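Local coordinates for uncharacterized protein MG376 homolog (Mycoplasma pneumoniae, PDB 2HQL) that probably binds single-stranded DNA and has an OB fold, although its precise cellular role is not established, at residues G15-S20 and K68-E73; G28-I33 and Y47-A52; G74-Y79 and T89-V94. All coordinates share one frame; numbering follows the deposited sequence.

Contact 1: residues G15-S20 and K68-E73; sequences GEIESS and KTISIE
Three backbone hydrogen bonds join G15 and I17 of strand 9-22 to K68 and the start of strand 69-81. G15 and I70 exchange two of them, G15 N to I70 O (3.1 Å) and I70 N to G15 O (2.9 Å), and I17 N gives the third to K68 O at 2.6 Å. Beyond I17 the strands part, since their short segments run at 118° to each other. G15 O also receives a CH–O contact from T69 CA, at 3.1 Å.

Apolar contact is sparse. I17 CG1 meets I70 CG2 at 4.1 Å, on the side of the sheet where helix 54-64 packs against both isoleucines. I17 CG1 also rests against K68 O, set beside its own backbone N by the first torsion (chi1 -53°).

The polar side chains run side by side without pairing. E16 OE2 lies 3.0 Å from K68 CB and, without a hydrogen bond, 3.0 Å from K68 O, while E16 OE1 stays 6.0 Å from K68 NZ. This first-to-fourth-strand seam of the OB fold therefore rests mainly on main-chain bonds; E16 OE2 beside K68 O is probably unfavourable, offset at most weakly by the distant K68 NZ.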
loop_
_atom_site.group_PDB
_atom_site.type_symbol
_atom_site.label_atom_id
_atom_site.label_comp_id
_atom_site.label_asym_id
_atom_site.label_seq_id
_atom_site.Cartn_x
_atom_site.Cartn_y
_atom_site.Cartn_z
ATOM N N GLY A 15 3.315 -10.377 -7.330
ATOM C CA GLY A 15 3.299 -11.507 -6.424
ATOM C C GLY A 15 2.640 -12.703 -7.068
ATOM O O GLY A 15 2.245 -12.654 -8.233
ATOM N N GLU A 16 2.519 -13.782 -6.304
ATOM C CA GLU A 16 1.893 -15.004 -6.789
ATOM C C GLU A 16 0.422 -15.045 -6.385
ATOM O O GLU A 16 0.090 -14.897 -5.213
ATOM C CB GLU A 16 2.636 -16.228 -6.223
ATOM C CG GLU A 16 1.827 -17.542 -6.173
ATOM C CD GLU A 16 2.019 -18.443 -7.383
ATOM O OE1 GLU A 16 3.150 -18.929 -7.592
ATOM O OE2 GLU A 16 1.036 -18.675 -8.121
ATOM N N ILE A 17 -0.454 -15.241 -7.366
ATOM C CA ILE A 17 -1.890 -15.324 -7.124
ATOM C C ILE A 17 -2.172 -16.487 -6.168
ATOM O O ILE A 17 -1.815 -17.640 -6.450
ATOM C CB ILE A 17 -2.645 -15.556 -8.448
ATOM C CG1 ILE A 17 -2.227 -14.484 -9.463
ATOM C CG2 ILE A 17 -4.150 -15.559 -8.199
ATOM C CD1 ILE A 17 -2.840 -14.630 -10.852
ATOM N N GLU A 18 -2.823 -16.193 -5.046
ATOM C CA GLU A 18 -3.114 -17.214 -4.045
ATOM C C GLU A 18 -4.563 -17.702 -4.034
ATOM O O GLU A 18 -4.833 -18.862 -3.718
ATOM C CB GLU A 18 -2.751 -16.683 -2.659
ATOM C CG GLU A 18 -1.268 -16.386 -2.465
ATOM C CD GLU A 18 -0.415 -17.633 -2.498
ATOM O OE1 GLU A 18 -0.754 -18.576 -1.756
ATOM O OE2 GLU A 18 0.588 -17.677 -3.247
ATOM N N SER A 19 -5.484 -16.802 -4.367
ATOM C CA SER A 19 -6.908 -17.096 -4.401
ATOM C C SER A 19 -7.590 -15.858 -4.948
ATOM O O SER A 19 -6.955 -14.821 -5.093
ATOM C CB SER A 19 -7.424 -17.391 -2.998
ATOM O OG SER A 19 -7.318 -16.249 -2.181
ATOM N N SER A 20 -8.879 -15.961 -5.253
ATOM C CA SER A 20 -9.610 -14.821 -5.796
ATOM C C SER A 20 -11.106 -15.102 -5.841
ATOM O O SER A 20 -11.520 -16.253 -5.792
ATOM C CB SER A 20 -9.113 -14.509 -7.211
ATOM O OG SER A 20 -9.442 -15.560 -8.103
ATOM N N LYS A 68 0.462 -17.603 -12.861
ATOM C CA LYS A 68 0.550 -17.798 -11.415
ATOM C C LYS A 68 0.915 -16.482 -10.731
ATOM O O LYS A 68 0.375 -16.154 -9.669
ATOM C CB LYS A 68 1.599 -18.859 -11.073
ATOM C CG LYS A 68 1.301 -20.234 -11.632
ATOM C CD LYS A 68 2.306 -21.267 -11.126
ATOM C CE LYS A 68 2.058 -22.646 -11.756
ATOM N NZ LYS A 68 2.911 -23.747 -11.189
ATOM N N THR A 69 1.834 -15.734 -11.339
ATOM C CA THR A 69 2.245 -14.451 -10.782
ATOM C C THR A 69 1.556 -13.355 -11.577
ATOM O O THR A 69 0.983 -13.613 -12.635
ATOM C CB THR A 69 3.778 -14.209 -10.881
ATOM O OG1 THR A 69 4.117 -13.809 -12.213
ATOM C CG2 THR A 69 4.550 -15.464 -10.517
ATOM N N ILE A 70 1.604 -12.137 -11.053
ATOM C CA ILE A 70 1.011 -10.998 -11.728
ATOM C C ILE A 70 1.668 -9.741 -11.185
ATOM O O ILE A 70 1.997 -9.674 -10.001
ATOM C CB ILE A 70 -0.520 -10.914 -11.498
ATOM C CG1 ILE A 70 -1.099 -9.761 -12.338
ATOM C CG2 ILE A 70 -0.817 -10.711 -10.003
ATOM C CD1 ILE A 70 -2.605 -9.664 -12.359
ATOM N N SER A 71 1.881 -8.763 -12.066
ATOM C CA SER A 71 2.488 -7.483 -11.697
ATOM C C SER A 71 1.481 -6.435 -12.098
ATOM O O SER A 71 0.851 -6.571 -13.138
ATOM C CB SER A 71 3.787 -7.234 -12.475
ATOM O OG SER A 71 4.731 -8.270 -12.260
ATOM N N ILE A 72 1.321 -5.390 -11.294
ATOM C CA ILE A 72 0.364 -4.340 -11.634
ATOM C C ILE A 72 0.822 -2.941 -11.249
ATOM O O ILE A 72 1.899 -2.739 -10.684
ATOM C CB ILE A 72 -1.016 -4.537 -10.918
ATOM C CG1 ILE A 72 -0.824 -4.450 -9.396
ATOM C CG2 ILE A 72 -1.662 -5.869 -11.316
ATOM C CD1 ILE A 72 -2.102 -4.171 -8.633
ATOM N N GLU A 73 -0.039 -1.982 -11.582
ATOM C CA GLU A 73 0.120 -0.581 -11.229
ATOM C C GLU A 73 -1.239 -0.310 -10.588
ATOM O O GLU A 73 -2.270 -0.647 -11.161
ATOM C CB GLU A 73 0.296 0.300 -12.462
ATOM C CG GLU A 73 0.845 1.686 -12.129
ATOM C CD GLU A 73 -0.176 2.800 -12.251
ATOM O OE1 GLU A 73 -0.739 2.941 -13.356
ATOM O OE2 GLU A 73 -0.408 3.539 -11.259
#

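Contact 2: residues G28-I33 and Y47-A52; sequences GFLVTI and YYVIYA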
loop_
_atom_site.group_PDB
_atom_site.type_symbol
_atom_site.label_atom_id
_atom_site.label_comp_id
_atom_site.label_asym_id
_atom_site.label_seq_id
_atom_site.Cartn_x
_atom_site.Cartn_y
_atom_site.Cartn_z
ATOM N N GLY A 28 -16.966 -6.244 -8.930
ATOM C CA GLY A 28 -15.520 -6.327 -8.981
ATOM C C GLY A 28 -14.990 -7.732 -8.768
ATOM O O GLY A 28 -15.705 -8.634 -8.330
ATOM N N PHE A 29 -13.717 -7.925 -9.088
ATOM C CA PHE A 29 -13.069 -9.223 -8.922
ATOM C C PHE A 29 -11.889 -9.044 -7.983
ATOM O O PHE A 29 -11.021 -8.204 -8.226
ATOM C CB PHE A 29 -12.567 -9.748 -10.268
ATOM C CG PHE A 29 -12.070 -11.164 -10.225
ATOM C CD1 PHE A 29 -12.935 -12.205 -9.898
ATOM C CD2 PHE A 29 -10.745 -11.460 -10.542
ATOM C CE1 PHE A 29 -12.498 -13.523 -9.890
ATOM C CE2 PHE A 29 -10.286 -12.790 -10.537
ATOM C CZ PHE A 29 -11.168 -13.823 -10.211
ATOM N N LEU A 30 -11.855 -9.836 -6.918
ATOM C CA LEU A 30 -10.781 -9.733 -5.952
ATOM C C LEU A 30 -9.808 -10.877 -5.986
ATOM O O LEU A 30 -10.191 -12.049 -5.965
ATOM C CB LEU A 30 -11.335 -9.595 -4.533
ATOM C CG LEU A 30 -11.870 -8.210 -4.164
ATOM C CD1 LEU A 30 -13.241 -7.965 -4.811
ATOM C CD2 LEU A 30 -11.956 -8.123 -2.641
ATOM N N VAL A 31 -8.536 -10.501 -6.020
ATOM C CA VAL A 31 -7.432 -11.443 -6.045
ATOM C C VAL A 31 -6.528 -11.212 -4.823
ATOM O O VAL A 31 -6.365 -10.084 -4.353
ATOM C CB VAL A 31 -6.610 -11.288 -7.361
ATOM C CG1 VAL A 31 -5.371 -12.202 -7.334
ATOM C CG2 VAL A 31 -7.497 -11.623 -8.562
ATOM N N THR A 32 -5.975 -12.294 -4.290
ATOM C CA THR A 32 -5.073 -12.204 -3.156
ATOM C C THR A 32 -3.712 -12.719 -3.589
ATOM O O THR A 32 -3.570 -13.868 -4.030
ATOM C CB THR A 32 -5.579 -13.000 -1.962
ATOM O OG1 THR A 32 -6.741 -12.351 -1.436
ATOM C CG2 THR A 32 -4.513 -13.055 -0.872
ATOM N N ILE A 33 -2.726 -11.837 -3.446
ATOM C CA ILE A 33 -1.345 -12.068 -3.855
ATOM C C ILE A 33 -0.374 -12.276 -2.689
ATOM O O ILE A 33 -0.554 -11.733 -1.605
ATOM C CB ILE A 33 -0.849 -10.852 -4.684
ATOM C CG1 ILE A 33 -1.849 -10.517 -5.790
ATOM C CG2 ILE A 33 0.491 -11.125 -5.271
ATOM C CD1 ILE A 33 -2.140 -11.633 -6.753
ATOM N N TYR A 47 1.055 -11.024 2.265
ATOM C CA TYR A 47 -0.155 -11.202 1.484
ATOM C C TYR A 47 -0.842 -9.867 1.299
ATOM O O TYR A 47 -0.964 -9.072 2.241
ATOM C CB TYR A 47 -1.105 -12.175 2.166
ATOM C CG TYR A 47 -0.746 -13.638 1.981
ATOM C CD1 TYR A 47 -1.554 -14.482 1.220
ATOM C CD2 TYR A 47 0.373 -14.189 2.604
ATOM C CE1 TYR A 47 -1.260 -15.838 1.094
ATOM C CE2 TYR A 47 0.671 -15.544 2.482
ATOM C CZ TYR A 47 -0.151 -16.358 1.731
ATOM O OH TYR A 47 0.121 -17.702 1.642
ATOM N N TYR A 48 -1.288 -9.641 0.064
ATOM C CA TYR A 48 -1.956 -8.412 -0.325
ATOM C C TYR A 48 -3.241 -8.756 -1.041
ATOM O O TYR A 48 -3.356 -9.824 -1.642
ATOM C CB TYR A 48 -1.051 -7.618 -1.257
ATOM C CG TYR A 48 0.271 -7.251 -0.627
ATOM C CD1 TYR A 48 0.348 -6.236 0.325
ATOM C CD2 TYR A 48 1.444 -7.925 -0.969
ATOM C CE1 TYR A 48 1.554 -5.902 0.916
ATOM C CE2 TYR A 48 2.661 -7.596 -0.377
ATOM C CZ TYR A 48 2.703 -6.586 0.559
ATOM O OH TYR A 48 3.889 -6.240 1.148
ATOM N N VAL A 49 -4.212 -7.854 -0.961
ATOM C CA VAL A 49 -5.481 -8.058 -1.630
ATOM C C VAL A 49 -5.604 -6.967 -2.672
ATOM O O VAL A 49 -5.481 -5.787 -2.374
ATOM C CB VAL A 49 -6.672 -7.972 -0.660
ATOM C CG1 VAL A 49 -7.968 -8.145 -1.423
ATOM C CG2 VAL A 49 -6.550 -9.032 0.417
ATOM N N ILE A 50 -5.824 -7.378 -3.909
ATOM C CA ILE A 50 -5.960 -6.443 -5.005
ATOM C C ILE A 50 -7.308 -6.702 -5.661
ATOM O O ILE A 50 -7.899 -7.765 -5.472
ATOM C CB ILE A 50 -4.820 -6.643 -6.031
ATOM C CG1 ILE A 50 -4.870 -8.055 -6.615
ATOM C CG2 ILE A 50 -3.469 -6.454 -5.348
ATOM C CD1 ILE A 50 -3.877 -8.280 -7.730
ATOM N N TYR A 51 -7.812 -5.725 -6.409
ATOM C CA TYR A 51 -9.091 -5.901 -7.094
ATOM C C TYR A 51 -9.151 -5.073 -8.364
ATOM O O TYR A 51 -8.244 -4.293 -8.640
ATOM C CB TYR A 51 -10.280 -5.526 -6.193
ATOM C CG TYR A 51 -10.401 -4.058 -5.847
ATOM C CD1 TYR A 51 -9.746 -3.530 -4.733
ATOM C CD2 TYR A 51 -11.170 -3.197 -6.629
ATOM C CE1 TYR A 51 -9.858 -2.171 -4.404
ATOM C CE2 TYR A 51 -11.288 -1.835 -6.311
ATOM C CZ TYR A 51 -10.626 -1.332 -5.196
ATOM O OH TYR A 51 -10.723 0.004 -4.875
ATOM N N ALA A 52 -10.223 -5.262 -9.133
ATOM C CA ALA A 52 -10.438 -4.537 -10.379
ATOM C C ALA A 52 -11.923 -4.495 -10.714
ATOM O O ALA A 52 -12.696 -5.350 -10.288
ATOM C CB ALA A 52 -9.669 -5.199 -11.508
#
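I33 and I50 carry the hydrophobic heart of this antiparallel pairing, one on each strand of the hairpin 28-39/42-53 of the OB fold. Their side chains cross obliquely, with I33 CG1 3.6 Å from I50 CD1. With chi1 at 61°, I50 CG1 stands between its own backbone N and carbonyl carbon, 3.7 Å from V31 CB and close to V31 O; CD1 beyond it meets I33. On the same side F29, V31 and A52 pack on L60 of helix 54-64, and I33 on I70, so this face looks into the interior.

The main chain fixes the register beneath these residues. V31 and I50 bond in both directions, I50 N meeting V31 O at 2.8 Å in a nearly straight bond (169°), and I33 with Y48 and F29 with A52 repeat the exchange.

T32 works on the other face. It crosses Y47 at about a right angle, its CG2 3.9 Å from Y47 CD1 at the ring edge, while its OG1 lies 3.8 Å from V49 CG2. L30 adds its CG against Y51 CB (3.7 Å). Beyond the hairpin, Y48 OH makes a weak hydrogen bond to L76 O of the second subunit. The chemistry thus divides by face: the I33/I50 face is buried and largely hydrophobic, whereas the T32 face mixes leucine and valine with threonine and tyrosine and is partly exposed.

Contact 3: residues G74-Y79 and T89-V94; sequences GILRTY and TTIEIV
Segments 74-79 and 89-94 run antiparallel in the hairpin 69-81/86-96 of the OB fold, their axes 4.4 Å apart at the closest and at 153° in direction. I75 pairs with E92 and R77 with T90, each through two main-chain hydrogen bonds, of which R77 N to T90 O spans 2.8 Å. G74 faces I93 in a non-hydrogen-bonded pair, and its CA lies 3.2 Å from E92 O.

Inward, L76 CD1 rests against I91 CG1 at 3.8 Å. I93, on the same face, packs on I50 and on L56 and L60 of helix 54-64. At the hairpin's subunit contact T78 OG1 hydrogen-bonds D46 OD1 of the second subunit, and L76 packs on its counterpart there.

The other face carries I75, R77, T90 and E92; at one end I75 CG1 meets V94 CG2 at 3.6 Å. T90 CG2 reaches the edge of the Y79 ring. R77's chain is bent at chi2 (-59°, which sets CD), and its guanidinium meets the extended chain of E92. I75 CG2 sits over the centre of the guanidinium, and the guanidinium and carboxylate planes are nearly coplanar. In a side-on salt bridge, R77 NE and R77 NH2 both bond E92 OE1, at 2.7 and 3.0 Å, with OE1 in the guanidinium plane.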
loop_
_atom_site.group_PDB
_atom_site.type_symbol
_atom_site.label_atom_id
_atom_site.label_comp_id
_atom_site.label_asym_id
_atom_site.label_seq_id
_atom_site.Cartn_x
_atom_site.Cartn_y
_atom_site.Cartn_z
ATOM N N GLY A 74 -1.264 0.269 -9.400
ATOM C CA GLY A 74 -2.555 0.502 -8.789
ATOM C C GLY A 74 -2.586 1.653 -7.822
ATOM O O GLY A 74 -1.614 2.402 -7.688
ATOM N N ILE A 75 -3.716 1.781 -7.137
ATOM C CA ILE A 75 -3.926 2.850 -6.171
ATOM C C ILE A 75 -4.217 2.247 -4.795
ATOM O O ILE A 75 -5.127 1.435 -4.631
ATOM C CB ILE A 75 -5.100 3.742 -6.621
ATOM C CG1 ILE A 75 -4.921 4.128 -8.094
ATOM C CG2 ILE A 75 -5.146 4.990 -5.801
ATOM C CD1 ILE A 75 -6.091 4.897 -8.686
ATOM N N LEU A 76 -3.437 2.644 -3.802
ATOM C CA LEU A 76 -3.632 2.119 -2.459
ATOM C C LEU A 76 -4.883 2.690 -1.777
ATOM O O LEU A 76 -5.001 3.902 -1.574
ATOM C CB LEU A 76 -2.386 2.397 -1.621
ATOM C CG LEU A 76 -2.160 1.486 -0.417
ATOM C CD1 LEU A 76 -2.163 0.027 -0.850
ATOM C CD2 LEU A 76 -0.844 1.837 0.223
ATOM N N ARG A 77 -5.817 1.794 -1.439
ATOM C CA ARG A 77 -7.083 2.127 -0.773
ATOM C C ARG A 77 -7.170 1.394 0.563
ATOM O O ARG A 77 -6.328 0.567 0.879
ATOM C CB ARG A 77 -8.280 1.678 -1.626
ATOM C CG ARG A 77 -8.252 2.120 -3.068
ATOM C CD ARG A 77 -8.206 3.627 -3.162
ATOM N NE ARG A 77 -8.612 4.095 -4.481
ATOM C CZ ARG A 77 -8.627 5.372 -4.839
ATOM N NH1 ARG A 77 -8.253 6.301 -3.977
ATOM N NH2 ARG A 77 -9.032 5.720 -6.051
ATOM N N THR A 78 -8.207 1.701 1.334
ATOM C CA THR A 78 -8.434 1.053 2.612
ATOM C C THR A 78 -9.923 1.062 2.920
ATOM O O THR A 78 -10.684 1.816 2.317
ATOM C CB THR A 78 -7.737 1.788 3.792
ATOM O OG1 THR A 78 -8.361 3.061 3.990
ATOM C CG2 THR A 78 -6.249 1.974 3.534
ATOM N N TYR A 79 -10.333 0.203 3.852
ATOM C CA TYR A 79 -11.716 0.155 4.318
ATOM C C TYR A 79 -11.611 -0.138 5.807
ATOM O O TYR A 79 -10.573 -0.603 6.275
ATOM C CB TYR A 79 -12.556 -0.916 3.593
ATOM C CG TYR A 79 -12.204 -2.356 3.895
ATOM C CD1 TYR A 79 -11.218 -3.020 3.176
ATOM C CD2 TYR A 79 -12.888 -3.069 4.886
ATOM C CE1 TYR A 79 -10.924 -4.358 3.430
ATOM C CE2 TYR A 79 -12.600 -4.410 5.145
ATOM C CZ TYR A 79 -11.620 -5.045 4.413
ATOM O OH TYR A 79 -11.330 -6.372 4.651
ATOM N N THR A 89 -5.996 -2.595 4.167
ATOM C CA THR A 89 -5.506 -2.094 2.880
ATOM C C THR A 89 -5.794 -2.994 1.662
ATOM O O THR A 89 -5.670 -4.223 1.728
ATOM C CB THR A 89 -3.991 -1.859 2.953
ATOM O OG1 THR A 89 -3.731 -0.766 3.833
ATOM C CG2 THR A 89 -3.417 -1.551 1.591
ATOM N N THR A 90 -6.182 -2.365 0.556
ATOM C CA THR A 90 -6.452 -3.067 -0.705
ATOM C C THR A 90 -5.891 -2.218 -1.839
ATOM O O THR A 90 -5.797 -0.997 -1.713
ATOM C CB THR A 90 -7.974 -3.261 -0.988
ATOM O OG1 THR A 90 -8.617 -1.983 -1.090
ATOM C CG2 THR A 90 -8.629 -4.068 0.111
ATOM N N ILE A 91 -5.510 -2.852 -2.941
ATOM C CA ILE A 91 -4.990 -2.097 -4.070
ATOM C C ILE A 91 -5.946 -2.140 -5.242
ATOM O O ILE A 91 -6.255 -3.207 -5.754
ATOM C CB ILE A 91 -3.630 -2.622 -4.587
ATOM C CG1 ILE A 91 -2.616 -2.722 -3.436
ATOM C CG2 ILE A 91 -3.102 -1.683 -5.682
ATOM C CD1 ILE A 91 -2.745 -3.992 -2.614
ATOM N N GLU A 92 -6.403 -0.957 -5.651
ATOM C CA GLU A 92 -7.301 -0.793 -6.784
ATOM C C GLU A 92 -6.439 -0.860 -8.039
ATOM O O GLU A 92 -5.664 0.052 -8.327
ATOM C CB GLU A 92 -7.990 0.567 -6.710
ATOM C CG GLU A 92 -9.097 0.750 -7.725
ATOM C CD GLU A 92 -9.578 2.168 -7.771
ATOM O OE1 GLU A 92 -9.373 2.871 -6.763
ATOM O OE2 GLU A 92 -10.162 2.580 -8.796
ATOM N N ILE A 93 -6.570 -1.947 -8.781
ATOM C CA ILE A 93 -5.786 -2.135 -9.988
ATOM C C ILE A 93 -6.115 -1.123 -11.078
ATOM O O ILE A 93 -7.281 -0.899 -11.409
ATOM C CB ILE A 93 -5.973 -3.573 -10.523
ATOM C CG1 ILE A 93 -5.354 -4.569 -9.529
ATOM C CG2 ILE A 93 -5.386 -3.700 -11.929
ATOM C CD1 ILE A 93 -5.695 -6.010 -9.813
ATOM N N VAL A 94 -5.072 -0.502 -11.621
ATOM C CA VAL A 94 -5.213 0.477 -12.688
ATOM C C VAL A 94 -4.668 -0.156 -13.950
ATOM O O VAL A 94 -5.204 0.034 -15.040
ATOM C CB VAL A 94 -4.403 1.770 -12.395
ATOM C CG1 VAL A 94 -4.262 2.588 -13.658
ATOM C CG2 VAL A 94 -5.102 2.607 -11.328
#

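Overall arrangement
The three contacts show how one closed sheet varies its chemistry from seam to seam. Contacts 2 and 3 each hold a hairpin together over a long register, and all three contacts reach helix 54-64. Contacts 2 and 3 are linked directly, with V49 and Y51 bonded to I91 and I93 where strands 42-53 and 86-96 lie side by side in parallel, and both reach the second subunit. Contact 1 is shorter and more splayed, relying on backbone bonds; it joins strands far apart in sequence, shares strand 69-81 with contact 3, and meets contact 2 where E18 and S19 both face T32 in a classic beta bulge. A salt bridge appears only across contact 3, on its partly exposed face, while contact 2 buries the most residues.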